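Local coordinates for afamin (Homo sapiens, PDB 6FAK), which carries hydrophobic molecules in body fluids, binds vitamin E and keeps lipidated Wnt proteins soluble and active, at residues A[305-310]-A[339-344]; A[345-350]-A[450-455]; A[390-395]-A[444-449]; A[427-432]-A[455-460]. All blocks are in the same frame, centred on the assembly; numbering follows the deposited sequence.

Interaction 1. Residues A[305-310]-A[339-344]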
loop_
_atom_site.group_PDB
_atom_site.type_symbol
_atom_site.label_atom_id
_atom_site.label_comp_id
_atom_site.label_asym_id
_atom_site.label_seq_id
_atom_site.Cartn_x
_atom_site.Cartn_y
_atom_site.Cartn_z
ATOM N N LEU A 305 21.956 14.225 -20.999
ATOM C CA LEU A 305 21.906 14.386 -19.529
ATOM C C LEU A 305 23.101 13.713 -18.816
ATOM O O LEU A 305 23.164 12.483 -18.715
ATOM C CB LEU A 305 20.567 13.866 -18.963
ATOM C CG LEU A 305 19.696 14.822 -18.145
ATOM C CD1 LEU A 305 19.128 15.949 -19.000
ATOM C CD2 LEU A 305 18.549 14.058 -17.502
ATOM N N SER A 306 24.032 14.528 -18.318
ATOM C CA SER A 306 25.133 14.060 -17.462
ATOM C C SER A 306 24.644 13.662 -16.080
ATOM O O SER A 306 23.517 13.972 -15.696
ATOM C CB SER A 306 26.206 15.142 -17.310
ATOM O OG SER A 306 25.808 16.128 -16.371
ATOM N N LEU A 307 25.521 13.010 -15.321
ATOM C CA LEU A 307 25.166 12.438 -14.012
ATOM C C LEU A 307 24.925 13.466 -12.905
ATOM O O LEU A 307 24.256 13.161 -11.909
ATOM C CB LEU A 307 26.255 11.457 -13.551
ATOM C CG LEU A 307 25.950 10.525 -12.374
ATOM C CD1 LEU A 307 24.691 9.697 -12.613
ATOM C CD2 LEU A 307 27.162 9.638 -12.132
ATOM N N ARG A 308 25.443 14.682 -13.084
ATOM C CA ARG A 308 25.402 15.702 -12.036
ATOM C C ARG A 308 24.725 16.998 -12.474
ATOM O O ARG A 308 24.378 17.168 -13.629
ATOM C CB ARG A 308 26.810 15.967 -11.498
ATOM C CG ARG A 308 27.857 16.373 -12.527
ATOM C CD ARG A 308 29.255 16.106 -11.984
ATOM N NE ARG A 308 29.482 16.748 -10.679
ATOM C CZ ARG A 308 29.710 18.051 -10.483
ATOM N NH1 ARG A 308 29.722 18.899 -11.507
ATOM N NH2 ARG A 308 29.916 18.515 -9.252
ATOM N N GLU A 309 24.478 17.871 -11.503
ATOM C CA GLU A 309 24.097 19.249 -11.766
ATOM C C GLU A 309 24.981 20.101 -10.872
ATOM O O GLU A 309 24.713 20.268 -9.668
ATOM C CB GLU A 309 22.596 19.495 -11.521
ATOM C CG GLU A 309 22.114 20.956 -11.656
ATOM C CD GLU A 309 22.469 21.633 -12.978
ATOM O OE1 GLU A 309 21.558 21.792 -13.824
ATOM O OE2 GLU A 309 23.652 22.016 -13.174
ATOM N N GLY A 310 26.055 20.619 -11.470
ATOM C CA GLY A 310 26.977 21.490 -10.764
ATOM C C GLY A 310 26.354 22.786 -10.296
ATOM O O GLY A 310 26.940 23.472 -9.491
ATOM N N ARG A 339 15.712 12.976 -11.981
ATOM C CA ARG A 339 15.689 12.658 -13.390
ATOM C C ARG A 339 17.002 12.103 -13.910
ATOM O O ARG A 339 16.979 11.351 -14.886
ATOM C CB ARG A 339 15.220 13.829 -14.243
ATOM C CG ARG A 339 16.216 14.932 -14.463
ATOM C CD ARG A 339 15.504 15.955 -15.299
ATOM N NE ARG A 339 16.264 17.154 -15.460
ATOM C CZ ARG A 339 16.313 17.887 -16.584
ATOM N NH1 ARG A 339 15.647 17.507 -17.676
ATOM N NH2 ARG A 339 16.997 19.002 -16.599
ATOM N N ARG A 340 18.111 12.455 -13.265
ATOM C CA ARG A 340 19.421 11.902 -13.573
ATOM C C ARG A 340 19.807 10.631 -12.839
ATOM O O ARG A 340 20.860 10.110 -13.104
ATOM C CB ARG A 340 20.506 12.923 -13.283
ATOM C CG ARG A 340 20.490 14.094 -14.232
ATOM C CD ARG A 340 21.501 15.117 -13.715
ATOM N NE ARG A 340 21.693 16.223 -14.657
ATOM C CZ ARG A 340 20.836 17.212 -14.791
ATOM N NH1 ARG A 340 19.717 17.217 -14.077
ATOM N NH2 ARG A 340 21.077 18.182 -15.657
ATOM N N HIS A 341 18.984 10.140 -11.925
ATOM C CA HIS A 341 19.285 8.934 -11.159
ATOM C C HIS A 341 18.068 8.014 -11.178
ATOM O O HIS A 341 17.460 7.738 -10.144
ATOM C CB HIS A 341 19.666 9.315 -9.724
ATOM C CG HIS A 341 20.939 10.077 -9.616
ATOM N ND1 HIS A 341 20.993 11.448 -9.769
ATOM C CD2 HIS A 341 22.219 9.659 -9.440
ATOM C CE1 HIS A 341 22.250 11.843 -9.648
ATOM N NE2 HIS A 341 23.011 10.777 -9.462
ATOM N N PRO A 342 17.706 7.500 -12.368
ATOM C CA PRO A 342 16.657 6.496 -12.497
ATOM C C PRO A 342 16.889 5.192 -11.736
ATOM O O PRO A 342 15.923 4.470 -11.514
ATOM C CB PRO A 342 16.614 6.203 -14.015
ATOM C CG PRO A 342 17.958 6.543 -14.494
ATOM C CD PRO A 342 18.384 7.722 -13.656
ATOM N N ASP A 343 18.136 4.922 -11.348
ATOM C CA ASP A 343 18.506 3.719 -10.572
ATOM C C ASP A 343 18.263 3.791 -9.049
ATOM O O ASP A 343 18.484 2.786 -8.347
ATOM C CB ASP A 343 19.983 3.373 -10.824
ATOM C CG ASP A 343 20.952 4.550 -10.558
ATOM O OD1 ASP A 343 20.682 5.759 -10.894
ATOM O OD2 ASP A 343 22.048 4.232 -10.048
ATOM N N LEU A 344 17.851 4.962 -8.546
ATOM C CA LEU A 344 17.617 5.161 -7.102
ATOM C C LEU A 344 16.159 4.980 -6.742
ATOM O O LEU A 344 15.247 5.270 -7.556
ATOM C CB LEU A 344 18.100 6.541 -6.627
ATOM C CG LEU A 344 19.597 6.828 -6.813
ATOM C CD1 LEU A 344 20.010 8.175 -6.257
ATOM C CD2 LEU A 344 20.482 5.726 -6.254
#
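R340 lies against the loop 305-310 and is the one buried residue among those that touch here. Its chain is extended from CG to NE, and L305 crosses it at about a right angle, with L305 CD2 3.8 Å from R340 CG. Further out, L305 CG sits over one face of the R340 guanidinium, toward its rim, while E309 CB covers the opposite face. S306 O approaches at the guanidinium edge and also touches the aliphatic part, 3.0 Å from R340 CD. E309 OE1 stands 4.1 Å from R340 NH2 but well out of the guanidinium plane, leaving an attraction of charges; E309 OE2 accepts from K311 N. R340 NH1 makes its salt bridge with E336, which also holds R339 NH2. L305 CD1 continues onto the R339 guanidinium. L307 starts away from the other segment, yet its end comes back: chi1 of -167° puts CG anti to the backbone N, and chi2 of 55° then brings CD1 to 3.7 Å from H341 NE2. An alanine at R340 would probably open a gap between L305 and E309 and cost E336 one of its two arginine partners. This surface contact joins the loop before helix 318-324 to the turn between helices 326-339 and 346-363; H341 ND1 is hydrogen-bonded to Y337 O of helix 326-339, whose ring also stacks on the imidazole, and L344 packs on helix 346-363.

Interaction 2. Residues A[345-350]-A[450-455]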
loop_
_atom_site.group_PDB
_atom_site.type_symbol
_atom_site.label_atom_id
_atom_site.label_comp_id
_atom_site.label_asym_id
_atom_site.label_seq_id
_atom_site.Cartn_x
_atom_site.Cartn_y
_atom_site.Cartn_z
ATOM N N SER A 345 15.933 4.491 -5.531
ATOM C CA SER A 345 14.591 4.398 -4.979
ATOM C C SER A 345 14.045 5.778 -4.602
ATOM O O SER A 345 14.778 6.706 -4.412
ATOM C CB SER A 345 14.590 3.499 -3.752
ATOM O OG SER A 345 15.177 4.124 -2.635
ATOM N N ILE A 346 12.735 5.863 -4.482
ATOM C CA ILE A 346 12.100 7.083 -4.042
ATOM C C ILE A 346 12.542 7.470 -2.626
ATOM O O ILE A 346 12.907 8.617 -2.435
ATOM C CB ILE A 346 10.558 7.055 -4.225
ATOM C CG1 ILE A 346 10.156 6.712 -5.681
ATOM C CG2 ILE A 346 9.946 8.382 -3.831
ATOM C CD1 ILE A 346 10.739 7.599 -6.772
ATOM N N PRO A 347 12.561 6.526 -1.647
ATOM C CA PRO A 347 13.072 6.868 -0.302
ATOM C C PRO A 347 14.555 7.343 -0.286
ATOM O O PRO A 347 14.889 8.289 0.421
ATOM C CB PRO A 347 12.877 5.564 0.507
ATOM C CG PRO A 347 11.875 4.791 -0.218
ATOM C CD PRO A 347 11.897 5.212 -1.667
ATOM N N GLU A 348 15.398 6.730 -1.152
ATOM C CA GLU A 348 16.781 7.136 -1.284
ATOM C C GLU A 348 16.855 8.582 -1.815
ATOM O O GLU A 348 17.597 9.359 -1.307
ATOM C CB GLU A 348 17.618 6.191 -2.159
ATOM C CG GLU A 348 19.122 6.578 -2.139
ATOM C CD GLU A 348 19.777 6.435 -0.746
ATOM O OE1 GLU A 348 19.316 5.602 0.076
ATOM O OE2 GLU A 348 20.800 7.113 -0.486
ATOM N N LEU A 349 16.062 8.916 -2.819
ATOM C CA LEU A 349 16.057 10.297 -3.332
ATOM C C LEU A 349 15.631 11.297 -2.254
ATOM O O LEU A 349 16.204 12.331 -2.151
ATOM C CB LEU A 349 15.149 10.427 -4.516
ATOM C CG LEU A 349 15.618 9.659 -5.749
ATOM C CD1 LEU A 349 14.504 9.530 -6.744
ATOM C CD2 LEU A 349 16.842 10.307 -6.366
ATOM N N LEU A 350 14.615 10.950 -1.460
ATOM C CA LEU A 350 14.174 11.845 -0.400
ATOM C C LEU A 350 15.179 11.963 0.728
ATOM O O LEU A 350 15.275 13.024 1.308
ATOM C CB LEU A 350 12.813 11.410 0.165
ATOM C CG LEU A 350 11.759 11.311 -0.953
ATOM C CD1 LEU A 350 10.484 10.722 -0.353
ATOM C CD2 LEU A 350 11.507 12.632 -1.618
ATOM N N VAL A 450 13.884 -3.039 -4.643
ATOM C CA VAL A 450 13.841 -3.538 -3.290
ATOM C C VAL A 450 13.517 -2.406 -2.284
ATOM O O VAL A 450 12.667 -2.574 -1.396
ATOM C CB VAL A 450 15.182 -4.187 -2.892
ATOM C CG1 VAL A 450 15.236 -4.508 -1.401
ATOM C CG2 VAL A 450 15.423 -5.459 -3.699
ATOM N N ASP A 451 14.194 -1.275 -2.399
ATOM C CA ASP A 451 14.021 -0.238 -1.383
ATOM C C ASP A 451 12.619 0.377 -1.519
ATOM O O ASP A 451 11.995 0.668 -0.511
ATOM C CB ASP A 451 15.158 0.776 -1.454
ATOM C CG ASP A 451 15.241 1.696 -0.225
ATOM O OD1 ASP A 451 15.154 1.250 0.936
ATOM O OD2 ASP A 451 15.381 2.915 -0.394
ATOM N N ASN A 452 12.117 0.512 -2.748
ATOM C CA ASN A 452 10.765 1.009 -3.002
ATOM C C ASN A 452 9.706 0.078 -2.372
ATOM O O ASN A 452 8.776 0.539 -1.689
ATOM C CB ASN A 452 10.494 1.139 -4.505
ATOM C CG ASN A 452 11.036 2.453 -5.123
ATOM O OD1 ASN A 452 11.281 3.447 -4.444
ATOM N ND2 ASN A 452 11.198 2.442 -6.447
ATOM N N LEU A 453 9.818 -1.215 -2.644
ATOM C CA LEU A 453 8.841 -2.170 -2.137
ATOM C C LEU A 453 8.964 -2.426 -0.653
ATOM O O LEU A 453 7.949 -2.557 0.009
ATOM C CB LEU A 453 8.887 -3.484 -2.892
ATOM C CG LEU A 453 8.380 -3.467 -4.332
ATOM C CD1 LEU A 453 8.467 -4.880 -4.883
ATOM C CD2 LEU A 453 6.956 -2.984 -4.440
ATOM N N ALA A 454 10.185 -2.496 -0.130
ATOM C CA ALA A 454 10.385 -2.616 1.321
ATOM C C ALA A 454 9.816 -1.466 2.132
ATOM O O ALA A 454 9.253 -1.678 3.224
ATOM C CB ALA A 454 11.871 -2.767 1.661
ATOM N N ASP A 455 9.919 -0.252 1.594
ATOM C CA ASP A 455 9.414 0.917 2.282
ATOM C C ASP A 455 7.890 0.901 2.489
ATOM O O ASP A 455 7.363 1.380 3.512
ATOM C CB ASP A 455 9.807 2.185 1.518
ATOM C CG ASP A 455 9.970 3.386 2.441
ATOM O OD1 ASP A 455 10.964 3.407 3.237
ATOM O OD2 ASP A 455 9.108 4.301 2.365
#
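S345 meets D451 and N452 where the N-cap of helix 346-363 abuts the side of helix 446-462, joining the second albumin domain to the third. The two short helical segments run nearly perpendicular, at 93°, with axes 9.1 Å apart. The tight part joins hydrogen bonds to a buried proline ring. S345 OG gives its proton to D451 OD2 at 2.6 Å, using the anti lone pair of that oxygen, and in the same position caps the helix by accepting from E348 N at 3.0 Å. D451 is itself held on both oxygens, OD2 by R351 and OD1 by R486, which would fix its carboxylate as the acceptor for the serine. An alanine in place of S345 would probably leave E348 N without its cap and take one of the partners from D451 OD2. The P347 ring fits between D451, N452 and D455; it lies alongside the D455 side chain, the two pointing opposite ways, with P347 CG 3.6 Å from D455 CG. The looser side faces the pocket, where I346 and N452 are partly exposed and N452 ND2 is hydrogen-bonded to a bound polyether, probably from the crystallisation liquor. The other end of that amide faces the helix start: N452 OD1 accepts from I346 N at 2.8 Å, on a lone pair in the carbonyl plane, and lies 3.3 Å from P347 CD.

Interaction 3. Residues A[390-395]-A[444-449]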
loop_
_atom_site.group_PDB
_atom_site.type_symbol
_atom_site.label_atom_id
_atom_site.label_comp_id
_atom_site.label_asym_id
_atom_site.label_seq_id
_atom_site.Cartn_x
_atom_site.Cartn_y
_atom_site.Cartn_z
ATOM N N MET A 390 23.291 -2.558 2.233
ATOM C CA MET A 390 22.235 -3.228 3.019
ATOM C C MET A 390 21.357 -4.090 2.130
ATOM O O MET A 390 21.081 -5.259 2.439
ATOM C CB MET A 390 21.375 -2.226 3.803
ATOM C CG MET A 390 22.072 -1.659 5.047
ATOM S SD MET A 390 21.094 -0.444 5.970
ATOM C CE MET A 390 22.387 0.515 6.762
ATOM N N VAL A 391 20.934 -3.531 1.009
ATOM C CA VAL A 391 20.158 -4.284 0.041
ATOM C C VAL A 391 20.922 -5.455 -0.513
ATOM O O VAL A 391 20.359 -6.567 -0.661
ATOM C CB VAL A 391 19.634 -3.373 -1.069
ATOM C CG1 VAL A 391 19.054 -4.158 -2.219
ATOM C CG2 VAL A 391 18.564 -2.457 -0.467
ATOM N N GLN A 392 22.187 -5.237 -0.840
ATOM C CA GLN A 392 23.028 -6.331 -1.318
ATOM C C GLN A 392 23.113 -7.486 -0.302
ATOM O O GLN A 392 23.008 -8.645 -0.676
ATOM C CB GLN A 392 24.429 -5.821 -1.678
ATOM C CG GLN A 392 24.435 -5.025 -2.954
ATOM C CD GLN A 392 25.757 -4.305 -3.220
ATOM O OE1 GLN A 392 26.476 -3.912 -2.301
ATOM N NE2 GLN A 392 26.067 -4.120 -4.487
ATOM N N GLN A 393 23.257 -7.156 0.986
ATOM C CA GLN A 393 23.295 -8.164 2.046
ATOM C C GLN A 393 21.951 -8.927 2.151
ATOM O O GLN A 393 21.934 -10.164 2.182
ATOM C CB GLN A 393 23.690 -7.521 3.391
ATOM C CG GLN A 393 25.151 -7.061 3.387
ATOM C CD GLN A 393 25.654 -6.546 4.728
ATOM O OE1 GLN A 393 24.908 -5.946 5.516
ATOM N NE2 GLN A 393 26.934 -6.786 4.996
ATOM N N GLU A 394 20.840 -8.192 2.142
ATOM C CA GLU A 394 19.517 -8.796 2.203
ATOM C C GLU A 394 19.289 -9.708 0.985
ATOM O O GLU A 394 18.792 -10.825 1.167
ATOM C CB GLU A 394 18.404 -7.747 2.332
ATOM C CG GLU A 394 18.419 -6.881 3.595
ATOM C CD GLU A 394 17.653 -5.545 3.483
ATOM O OE1 GLU A 394 17.536 -4.969 2.367
ATOM O OE2 GLU A 394 17.155 -5.024 4.524
ATOM N N CYS A 395 19.682 -9.270 -0.225
ATOM C CA CYS A 395 19.529 -10.087 -1.447
ATOM C C CYS A 395 20.394 -11.363 -1.431
ATOM O O CYS A 395 19.972 -12.406 -1.969
ATOM C CB CYS A 395 19.738 -9.291 -2.757
ATOM S SG CYS A 395 18.285 -8.275 -3.210
ATOM N N SER A 444 18.279 -5.666 -12.852
ATOM C CA SER A 444 19.258 -4.593 -13.073
ATOM C C SER A 444 19.033 -3.392 -12.111
ATOM O O SER A 444 19.983 -2.802 -11.637
ATOM C CB SER A 444 19.238 -4.116 -14.528
ATOM O OG SER A 444 18.011 -3.492 -14.818
ATOM N N GLU A 445 17.782 -3.056 -11.813
ATOM C CA GLU A 445 17.498 -1.988 -10.828
ATOM C C GLU A 445 17.019 -2.618 -9.510
ATOM O O GLU A 445 16.040 -2.184 -8.881
ATOM C CB GLU A 445 16.532 -0.920 -11.400
ATOM C CG GLU A 445 17.227 0.131 -12.291
ATOM C CD GLU A 445 16.265 1.127 -12.962
ATOM O OE1 GLU A 445 15.090 1.285 -12.505
ATOM O OE2 GLU A 445 16.693 1.778 -13.952
ATOM N N GLU A 446 17.789 -3.611 -9.076
ATOM C CA GLU A 446 17.564 -4.293 -7.834
ATOM C C GLU A 446 17.447 -3.288 -6.687
ATOM O O GLU A 446 16.510 -3.384 -5.873
ATOM C CB GLU A 446 18.738 -5.224 -7.561
ATOM C CG GLU A 446 18.727 -5.895 -6.203
ATOM C CD GLU A 446 19.978 -6.748 -6.011
ATOM O OE1 GLU A 446 20.973 -6.275 -5.372
ATOM O OE2 GLU A 446 19.963 -7.890 -6.514
ATOM N N PHE A 447 18.395 -2.342 -6.615
ATOM C CA PHE A 447 18.401 -1.417 -5.457
ATOM C C PHE A 447 17.096 -0.619 -5.397
ATOM O O PHE A 447 16.430 -0.593 -4.339
ATOM C CB PHE A 447 19.605 -0.456 -5.399
ATOM C CG PHE A 447 19.438 0.606 -4.328
ATOM C CD1 PHE A 447 19.564 0.277 -3.008
ATOM C CD2 PHE A 447 19.085 1.926 -4.672
ATOM C CE1 PHE A 447 19.385 1.220 -2.021
ATOM C CE2 PHE A 447 18.890 2.892 -3.696
ATOM C CZ PHE A 447 19.054 2.541 -2.368
ATOM N N ALA A 448 16.725 0.008 -6.520
ATOM C CA ALA A 448 15.520 0.825 -6.540
ATOM C C ALA A 448 14.255 -0.008 -6.223
ATOM O O ALA A 448 13.401 0.377 -5.389
ATOM C CB ALA A 448 15.360 1.551 -7.871
ATOM N N CYS A 449 14.165 -1.156 -6.862
ATOM C CA CYS A 449 13.006 -2.035 -6.704
ATOM C C CYS A 449 12.816 -2.493 -5.240
ATOM O O CYS A 449 11.740 -2.334 -4.659
ATOM C CB CYS A 449 13.140 -3.223 -7.674
ATOM S SG CYS A 449 11.749 -4.379 -7.684
#
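V391 and F447 cross at about a right angle where helix 376-417 passes the first turn of helix 446-462, in the third albumin domain. V391 CG2 approaches the ring of F447 obliquely, 3.9 Å from F447 CD1, and V391 CB lies just behind it at 4.1 Å from the same atom. The F447 ring also packs on S387 and L388 of helix 376-417. Beside this pair, E446 stretches toward C395: CG is anti to the backbone N (chi1 173°) and the chain runs extended to CD, which ends 3.6 Å from C395 SG. C395 SG sits over the flat face of the carboxylate, nearly above CD, 3.7 Å from E446 OE2 and 4.0 Å from E446 OE1. The adjacent C440 and C441 bond to C449 of helix 446-462 and C395 of helix 376-417, the paired disulfides of the albumin family. No hydrogen bond crosses between the segments. E446 OE2 instead accepts from T442 N in the preceding loop, so the contact rests on van der Waals packing of valine on ring and of sulphur on the glutamate's carboxylate face, with the disulfide fixing the sulphur that the glutamate meets.

Interaction 4. Residues A[427-432]-A[455-460]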
loop_
_atom_site.group_PDB
_atom_site.type_symbol
_atom_site.label_atom_id
_atom_site.label_comp_id
_atom_site.label_asym_id
_atom_site.label_seq_id
_atom_site.Cartn_x
_atom_site.Cartn_y
_atom_site.Cartn_z
ATOM N N VAL A 427 2.208 -11.662 10.412
ATOM C CA VAL A 427 2.290 -12.576 9.298
ATOM C C VAL A 427 2.169 -11.851 7.954
ATOM O O VAL A 427 3.008 -12.054 7.096
ATOM C CB VAL A 427 1.251 -13.721 9.443
ATOM C CG1 VAL A 427 1.128 -14.521 8.118
ATOM C CG2 VAL A 427 1.696 -14.671 10.540
ATOM N N SER A 428 1.162 -10.994 7.784
ATOM C CA SER A 428 1.024 -10.133 6.588
ATOM C C SER A 428 2.250 -9.281 6.310
ATOM O O SER A 428 2.697 -9.209 5.183
ATOM C CB SER A 428 -0.214 -9.242 6.651
ATOM O OG SER A 428 -1.253 -10.150 6.537
ATOM N N LEU A 429 2.773 -8.627 7.331
ATOM C CA LEU A 429 3.957 -7.777 7.190
ATOM C C LEU A 429 5.210 -8.546 6.771
ATOM O O LEU A 429 6.019 -8.071 5.963
ATOM C CB LEU A 429 4.213 -7.027 8.516
ATOM C CG LEU A 429 3.187 -5.979 8.873
ATOM C CD1 LEU A 429 3.425 -5.423 10.292
ATOM C CD2 LEU A 429 3.224 -4.830 7.901
ATOM N N GLY A 430 5.391 -9.737 7.346
ATOM C CA GLY A 430 6.451 -10.611 6.947
ATOM C C GLY A 430 6.362 -11.042 5.484
ATOM O O GLY A 430 7.381 -11.019 4.766
ATOM N N GLU A 431 5.172 -11.438 5.034
ATOM C CA GLU A 431 4.980 -11.822 3.625
ATOM C C GLU A 431 5.238 -10.642 2.716
ATOM O O GLU A 431 5.975 -10.770 1.743
ATOM C CB GLU A 431 3.583 -12.417 3.327
ATOM C CG GLU A 431 3.568 -13.940 3.188
ATOM C CD GLU A 431 4.305 -14.486 1.950
ATOM O OE1 GLU A 431 4.994 -15.509 2.070
ATOM O OE2 GLU A 431 4.195 -13.916 0.851
ATOM N N LYS A 432 4.667 -9.491 3.048
ATOM C CA LYS A 432 4.936 -8.283 2.296
ATOM C C LYS A 432 6.425 -7.922 2.273
ATOM O O LYS A 432 6.958 -7.551 1.225
ATOM C CB LYS A 432 4.127 -7.111 2.832
ATOM C CG LYS A 432 2.663 -7.255 2.492
ATOM C CD LYS A 432 1.753 -6.250 3.203
ATOM C CE LYS A 432 0.278 -6.675 3.076
ATOM N NZ LYS A 432 -0.651 -5.925 3.982
ATOM N N ASP A 455 9.919 -0.252 1.594
ATOM C CA ASP A 455 9.414 0.917 2.282
ATOM C C ASP A 455 7.890 0.901 2.489
ATOM O O ASP A 455 7.363 1.380 3.512
ATOM C CB ASP A 455 9.807 2.185 1.518
ATOM C CG ASP A 455 9.970 3.386 2.441
ATOM O OD1 ASP A 455 10.964 3.407 3.237
ATOM O OD2 ASP A 455 9.108 4.301 2.365
ATOM N N LEU A 456 7.194 0.281 1.556
ATOM C CA LEU A 456 5.765 0.131 1.686
ATOM C C LEU A 456 5.311 -0.684 2.881
ATOM O O LEU A 456 4.193 -0.533 3.325
ATOM C CB LEU A 456 5.159 -0.505 0.444
ATOM C CG LEU A 456 5.443 0.166 -0.908
ATOM C CD1 LEU A 456 4.776 -0.646 -2.027
ATOM C CD2 LEU A 456 5.084 1.631 -0.893
ATOM N N VAL A 457 6.116 -1.591 3.342
ATOM C CA VAL A 457 5.752 -2.376 4.526
ATOM C C VAL A 457 5.511 -1.439 5.723
ATOM O O VAL A 457 4.471 -1.519 6.381
ATOM C CB VAL A 457 6.866 -3.389 4.871
ATOM C CG1 VAL A 457 6.541 -4.162 6.142
ATOM C CG2 VAL A 457 7.019 -4.368 3.710
ATOM N N PHE A 458 6.456 -0.529 5.980
ATOM C CA PHE A 458 6.365 0.324 7.188
ATOM C C PHE A 458 5.265 1.357 7.022
ATOM O O PHE A 458 4.667 1.812 8.019
ATOM C CB PHE A 458 7.763 0.830 7.640
ATOM C CG PHE A 458 8.716 -0.327 7.884
ATOM C CD1 PHE A 458 8.504 -1.210 8.968
ATOM C CD2 PHE A 458 9.726 -0.634 6.981
ATOM C CE1 PHE A 458 9.329 -2.332 9.187
ATOM C CE2 PHE A 458 10.556 -1.746 7.180
ATOM C CZ PHE A 458 10.361 -2.596 8.278
ATOM N N GLY A 459 4.893 1.626 5.780
ATOM C CA GLY A 459 3.663 2.384 5.511
ATOM C C GLY A 459 2.380 1.708 5.933
ATOM O O GLY A 459 1.477 2.352 6.449
ATOM N N GLU A 460 2.305 0.399 5.710
ATOM C CA GLU A 460 1.189 -0.438 6.197
ATOM C C GLU A 460 1.145 -0.461 7.742
ATOM O O GLU A 460 0.086 -0.337 8.359
ATOM C CB GLU A 460 1.383 -1.867 5.710
ATOM C CG GLU A 460 0.101 -2.642 5.533
ATOM C CD GLU A 460 -0.431 -2.627 4.109
ATOM O OE1 GLU A 460 0.331 -2.374 3.142
ATOM O OE2 GLU A 460 -1.631 -2.895 3.979
#
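This is a side-by-side packing of two antiparallel helices, an alpha-hairpin in the third albumin domain whose arms are helix 423-440 and the next helix along the chain, 446-462. The two short segments run at 163° to each other with axes 9.7 Å apart, and the CA atoms nearest across the pair are those of L429 and V457. V457 provides the apolar centre with its two methyl branches aimed at different neighbours. Its CG1, anti to the backbone N (chi1 177°), meets L429 CD2 at 3.8 Å, the two side chains crossing at a slant. Its CG2 lies against the backbone of K432, 3.9 Å from K432 C. L429 CD2 also reaches the base of E460, at 4.1 Å from E460 CB. L414 of helix 376-417 backs L429, while V457 also touches M433, one residue on from K432; both L429 and V457 are buried. Toward the partly exposed edge, charge takes over. K432 is extended beyond CG, whereas E460 bends at chi2 (96°), and the two side chains cross at about a right angle to form a salt bridge. The same oxygen, E460 OE2, has a second lysine partner, K200 of helix 177-209, so two positive groups share it and would be expected to keep the carboxylate ionised. The K200 bridge ties the hairpin to helix 177-209. At the crossing K432 NZ lies 3.2 Å from E460 OE2 and 3.8 Å from E460 OE1.

Overall arrangement
Interactions 2, 3 and 4 all use helix 446-462: interaction 3 takes its first turn, interaction 2 its middle, and interaction 4 the stretch beginning at D455, which interactions 2 and 4 share. Interaction 1 comes first along the chain. Interaction 3 lies within the span between the two segments of interaction 2, while the segments of interaction 4 alternate with those of both. The centres of interactions 2 and 3 lie about 10 Å apart, those of interactions 1 and 4 about 30 Å. Interaction 1 touches interaction 2 through L344 and L349, and interaction 3 where D343 meets A448. The contacts thus run from the second albumin domain's surface through its junction with the third, beside the polyether site, into the third's interior.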